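Local coordinates for protein cysteine protease (Xylella fastidiosa, PDB 3OIS) that is probably a papain-family cysteine peptidase and binds uridine diphosphate, at residues Ala55-Lys60 against Asp190-Lys195; Phe206-Ser209 against Ser213-Gly216. All blocks are in the same frame, centred on the assembly; numbering follows the deposited sequence.

Interaction 1. Residues Ala55-Lys60 against Asp190-Lys195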
loop_
_atom_site.group_PDB
_atom_site.type_symbol
_atom_site.label_atom_id
_atom_site.label_comp_id
_atom_site.label_asym_id
_atom_site.label_seq_id
_atom_site.Cartn_x
_atom_site.Cartn_y
_atom_site.Cartn_z
ATOM N N ALA A 55 -24.135 -9.268 -7.747
ATOM C CA ALA A 55 -25.092 -10.389 -7.758
ATOM C C ALA A 55 -24.490 -11.702 -8.192
ATOM O O ALA A 55 -25.047 -12.752 -7.848
ATOM C CB ALA A 55 -26.315 -10.071 -8.657
ATOM N N ALA A 56 -23.384 -11.634 -8.942
ATOM C CA ALA A 56 -22.793 -12.796 -9.565
ATOM C C ALA A 56 -21.276 -12.870 -9.385
ATOM O O ALA A 56 -20.520 -12.951 -10.353
ATOM C CB ALA A 56 -23.154 -12.845 -11.075
ATOM N N LEU A 57 -20.842 -12.869 -8.125
ATOM C CA LEU A 57 -19.401 -12.939 -7.822
ATOM C C LEU A 57 -18.846 -14.330 -7.999
ATOM O O LEU A 57 -19.451 -15.317 -7.557
ATOM C CB LEU A 57 -19.134 -12.473 -6.359
ATOM C CG LEU A 57 -19.555 -11.060 -6.067
ATOM C CD1 LEU A 57 -19.659 -10.746 -4.557
ATOM C CD2 LEU A 57 -18.584 -10.109 -6.780
ATOM N N PRO A 58 -17.677 -14.436 -8.645
ATOM C CA PRO A 58 -17.046 -15.740 -8.776
ATOM C C PRO A 58 -16.510 -16.221 -7.439
ATOM O O PRO A 58 -16.334 -15.402 -6.482
ATOM C CB PRO A 58 -15.906 -15.475 -9.735
ATOM C CG PRO A 58 -15.518 -14.085 -9.432
ATOM C CD PRO A 58 -16.826 -13.355 -9.147
ATOM N N PRO A 59 -16.271 -17.546 -7.326
ATOM C CA PRO A 59 -15.736 -18.035 -6.074
ATOM C C PRO A 59 -14.282 -17.640 -5.806
ATOM O O PRO A 59 -13.862 -17.745 -4.651
ATOM C CB PRO A 59 -15.896 -19.553 -6.193
ATOM C CG PRO A 59 -15.821 -19.798 -7.663
ATOM C CD PRO A 59 -16.492 -18.635 -8.309
ATOM N N LYS A 60 -13.515 -17.312 -6.842
ATOM C CA LYS A 60 -12.073 -17.102 -6.702
ATOM C C LYS A 60 -11.603 -16.092 -7.764
ATOM O O LYS A 60 -11.999 -16.134 -8.981
ATOM C CB LYS A 60 -11.275 -18.455 -6.775
ATOM C CG LYS A 60 -9.699 -18.240 -6.836
ATOM C CD LYS A 60 -8.933 -19.592 -7.001
ATOM C CE LYS A 60 -7.408 -19.344 -6.913
ATOM N NZ LYS A 60 -6.967 -19.240 -5.453
ATOM N N ASP A 190 -16.912 -3.906 2.862
ATOM C CA ASP A 190 -18.032 -4.815 2.771
ATOM C C ASP A 190 -17.426 -5.871 1.901
ATOM O O ASP A 190 -16.938 -5.533 0.856
ATOM C CB ASP A 190 -19.212 -4.078 2.070
ATOM C CG ASP A 190 -20.319 -4.994 1.691
ATOM O OD1 ASP A 190 -20.092 -5.952 0.998
ATOM O OD2 ASP A 190 -21.492 -4.780 2.065
ATOM N N ILE A 191 -17.487 -7.140 2.317
ATOM C CA ILE A 191 -16.754 -8.216 1.594
ATOM C C ILE A 191 -17.200 -8.296 0.117
ATOM O O ILE A 191 -16.378 -8.453 -0.797
ATOM C CB ILE A 191 -16.884 -9.545 2.319
ATOM C CG1 ILE A 191 -15.976 -9.543 3.529
ATOM C CG2 ILE A 191 -16.487 -10.729 1.453
ATOM C CD1 ILE A 191 -16.470 -10.578 4.523
ATOM N N ASP A 192 -18.493 -8.125 -0.130
ATOM C CA ASP A 192 -18.966 -8.263 -1.518
ATOM C C ASP A 192 -18.498 -7.091 -2.393
ATOM O O ASP A 192 -18.316 -7.221 -3.617
ATOM C CB ASP A 192 -20.503 -8.324 -1.502
ATOM C CG ASP A 192 -21.043 -9.652 -0.998
ATOM O OD1 ASP A 192 -20.329 -10.681 -0.860
ATOM O OD2 ASP A 192 -22.266 -9.665 -0.822
ATOM N N HIS A 193 -18.299 -5.938 -1.792
ATOM C CA HIS A 193 -17.772 -4.801 -2.545
ATOM C C HIS A 193 -16.287 -4.982 -2.850
ATOM O O HIS A 193 -15.874 -4.698 -3.948
ATOM C CB HIS A 193 -17.978 -3.508 -1.817
ATOM C CG HIS A 193 -19.384 -3.024 -1.884
ATOM N ND1 HIS A 193 -19.714 -1.777 -2.364
ATOM C CD2 HIS A 193 -20.553 -3.639 -1.568
ATOM C CE1 HIS A 193 -21.025 -1.634 -2.334
ATOM N NE2 HIS A 193 -21.559 -2.743 -1.847
ATOM N N LEU A 194 -15.523 -5.487 -1.872
ATOM C CA LEU A 194 -14.114 -5.818 -2.112
ATOM C C LEU A 194 -14.022 -6.921 -3.168
ATOM O O LEU A 194 -13.137 -6.884 -4.017
ATOM C CB LEU A 194 -13.379 -6.278 -0.850
ATOM C CG LEU A 194 -13.525 -5.281 0.333
ATOM C CD1 LEU A 194 -12.795 -5.846 1.655
ATOM C CD2 LEU A 194 -12.929 -3.950 -0.075
ATOM N N LYS A 195 -14.924 -7.890 -3.092
ATOM C CA LYS A 195 -14.835 -8.973 -4.099
ATOM C C LYS A 195 -15.203 -8.412 -5.480
ATOM O O LYS A 195 -14.573 -8.775 -6.487
ATOM C CB LYS A 195 -15.701 -10.191 -3.747
ATOM C CG LYS A 195 -15.333 -11.038 -2.507
ATOM C CD LYS A 195 -16.488 -12.081 -2.274
ATOM C CE LYS A 195 -16.045 -13.095 -1.263
ATOM N NZ LYS A 195 -17.155 -14.092 -1.033
HETATM O O HOH W 1 -17.778 -15.218 -4.122
#

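Interaction 2. Residues Phe206-Ser209 against Ser213-Gly216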
loop_
_atom_site.group_PDB
_atom_site.type_symbol
_atom_site.label_atom_id
_atom_site.label_comp_id
_atom_site.label_asym_id
_atom_site.label_seq_id
_atom_site.Cartn_x
_atom_site.Cartn_y
_atom_site.Cartn_z
ATOM N N PHE A 206 -5.194 -0.899 0.813
ATOM C CA PHE A 206 -5.815 -0.617 2.101
ATOM C C PHE A 206 -4.827 -0.712 3.201
ATOM O O PHE A 206 -3.686 -1.122 2.986
ATOM C CB PHE A 206 -6.984 -1.566 2.362
ATOM C CG PHE A 206 -6.564 -2.974 2.674
ATOM C CD1 PHE A 206 -6.125 -3.831 1.613
ATOM C CD2 PHE A 206 -6.558 -3.433 3.970
ATOM C CE1 PHE A 206 -5.744 -5.187 1.936
ATOM C CE2 PHE A 206 -6.161 -4.741 4.333
ATOM C CZ PHE A 206 -5.783 -5.653 3.304
ATOM N N GLY A 207 -5.246 -0.245 4.383
ATOM C CA GLY A 207 -4.388 -0.126 5.551
ATOM C C GLY A 207 -4.875 -1.113 6.599
ATOM O O GLY A 207 -6.080 -1.443 6.688
ATOM N N PHE A 208 -4.010 -1.647 7.429
ATOM C CA PHE A 208 -4.516 -2.460 8.488
ATOM C C PHE A 208 -3.591 -2.448 9.722
ATOM O O PHE A 208 -2.370 -2.129 9.622
ATOM C CB PHE A 208 -4.762 -3.919 8.003
ATOM C CG PHE A 208 -3.530 -4.678 7.548
ATOM C CD1 PHE A 208 -2.960 -4.490 6.254
ATOM C CD2 PHE A 208 -2.958 -5.645 8.396
ATOM C CE1 PHE A 208 -1.866 -5.310 5.831
ATOM C CE2 PHE A 208 -1.877 -6.461 7.969
ATOM C CZ PHE A 208 -1.303 -6.253 6.710
ATOM N N SER A 209 -4.137 -2.842 10.862
ATOM C CA SER A 209 -3.275 -2.984 12.052
ATOM C C SER A 209 -2.609 -4.319 12.036
ATOM O O SER A 209 -3.291 -5.344 11.806
ATOM C CB SER A 209 -4.117 -2.844 13.320
ATOM O OG SER A 209 -4.561 -1.485 13.401
ATOM N N SER A 213 0.843 -11.614 16.635
ATOM C CA SER A 213 0.457 -13.016 16.285
ATOM C C SER A 213 0.831 -13.367 14.829
ATOM O O SER A 213 0.898 -14.571 14.421
ATOM C CB SER A 213 -1.009 -13.224 16.516
ATOM O OG SER A 213 -1.838 -12.187 16.026
ATOM N N TRP A 214 1.011 -12.332 14.000
ATOM C CA TRP A 214 1.538 -12.558 12.622
ATOM C C TRP A 214 3.080 -12.303 12.553
ATOM O O TRP A 214 3.839 -13.145 12.044
ATOM C CB TRP A 214 0.769 -11.624 11.639
ATOM C CG TRP A 214 1.176 -11.791 10.196
ATOM C CD1 TRP A 214 1.567 -12.975 9.562
ATOM C CD2 TRP A 214 1.282 -10.756 9.237
ATOM N NE1 TRP A 214 1.859 -12.708 8.226
ATOM C CE2 TRP A 214 1.666 -11.353 7.990
ATOM C CE3 TRP A 214 1.003 -9.368 9.256
ATOM C CZ2 TRP A 214 1.849 -10.582 6.825
ATOM C CZ3 TRP A 214 1.127 -8.647 8.144
ATOM C CH2 TRP A 214 1.579 -9.207 6.910
ATOM N N VAL A 215 3.558 -11.159 13.102
ATOM C CA VAL A 215 4.916 -10.731 12.856
ATOM C C VAL A 215 5.878 -11.062 13.953
ATOM O O VAL A 215 7.058 -10.807 13.806
ATOM C CB VAL A 215 5.032 -9.176 12.588
ATOM C CG1 VAL A 215 4.238 -8.799 11.362
ATOM C CG2 VAL A 215 4.536 -8.354 13.780
ATOM N N GLY A 216 5.369 -11.593 15.053
ATOM C CA GLY A 216 6.242 -11.823 16.242
ATOM C C GLY A 216 7.308 -12.893 15.946
ATOM O O GLY A 216 7.024 -13.942 15.295
#

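Interaction 1. Residues Ala55-Lys60 against Asp190-Lys195
L57 is the residue of 55-60 that carries this contact: its isobutyl end rests against D192 and K195 on the first turns of helix 191-199, at the outside of the papain-like beta domain. The loop joins helix 51-55 to strand 60-62, so the contact lays the approach to that strand against the helix. CG of L57 stands beside the backbone N (chi1 -60°), directed toward the helix, and chi2 of 164° turns CD1 to both D192 and K195 while CD2 meets K195 alone. CD1 touches both helix residues, 3.8 Å from D192 OD1 and 4.1 Å from K195 CB; CD2 settles over the helix backbone, 4.0 Å from K195 C. The approach to D192 is a van der Waals one, the methyl CD1 lying over one face of the carboxylate, 4.0 Å from D192 CG. K195 crosses the leucine at about a right angle; its extended chain runs past and brings CD within 4.1 Å of L57 CD1, while the ammonium passes beyond the apolar patch. There K195 NZ forms a salt bridge with D246, and Y244 of strand 233-245 touches both L57 and K195. Ahead of the helix, D190 is the N-cap: its OD1 accepts weak bonds from D192 N and H193 N, holding the turn on which D192 sits. No direct hydrogen bond joins the segments, but one water does. It donates to P58 O at 2.8 Å, an oxygen that also bonds Y244 OH, and accepts a weak bond from K195 NZ at 3.3 Å.

Interaction 2. Residues Phe206-Ser209 against Ser213-Gly216
F208 and W214 make the whole of this contact, ring against ring, as strand 204-211 gives way to helix 212-215. The apolar touch is narrow. The outer corner of the indole, W214 CZ3, comes in at the edge of the phenyl ring near its plane, 3.7 Å from F208 CZ and equally close to CE2, with W214 CH2 following at 4.1 Å from F208 CZ. As an aromatic pair the two rings meet obliquely, their planes at 36°, and the centroid of the phenyl lies 6.0 Å from that of the six-membered indole ring. The torsions explain the reach. W214 CG lies opposite its backbone N (chi1 -178°), carrying the indole back from the helix toward the strand; F208 has its CG between N and the carbonyl carbon (chi1 63°), which raises the ring off the strand to meet it. Other apolar neighbours fix the pair: V215 CG1 lies 3.7 Å above one face of the W214 indole, offset toward the rim, F267 meets the indole edge-to-face, W257 packs on it too, and F208 in turn touches V239, M269 and Y273. Polar bonds frame the two rings: F208 is paired through its backbone with H237 of strand 233-245, W214 NE1 gives a weak hydrogen bond to P221 O, and S213 OG is hydrogen-bonded to D231. Two buried aromatic rings thus close the short turn from strand to helix over one side of the antiparallel sheet, as part of the hydrophobic core of the papain-type beta domain.

Overall arrangement
Both contacts belong to the beta domain of the papain fold and follow in series: helix 191-199, which receives L57 in interaction 1, is followed in the chain by strand 204-211, which carries F208 in interaction 2. Their centres are 23 Å apart and their nearest atoms about 7 Å, without touching. Strand 233-245 links them, with Y244 beside the first and V239 and H237 beside the second; helix 271-274 also reaches both, through Y271 and Y273. Interaction 1 lies at the surface, 21 Å from the chain centre, whereas interaction 2 is buried, 13 Å from it. Neither touches the UDP pocket, where D41, K131 and Y184 are among the residues around the nucleotide.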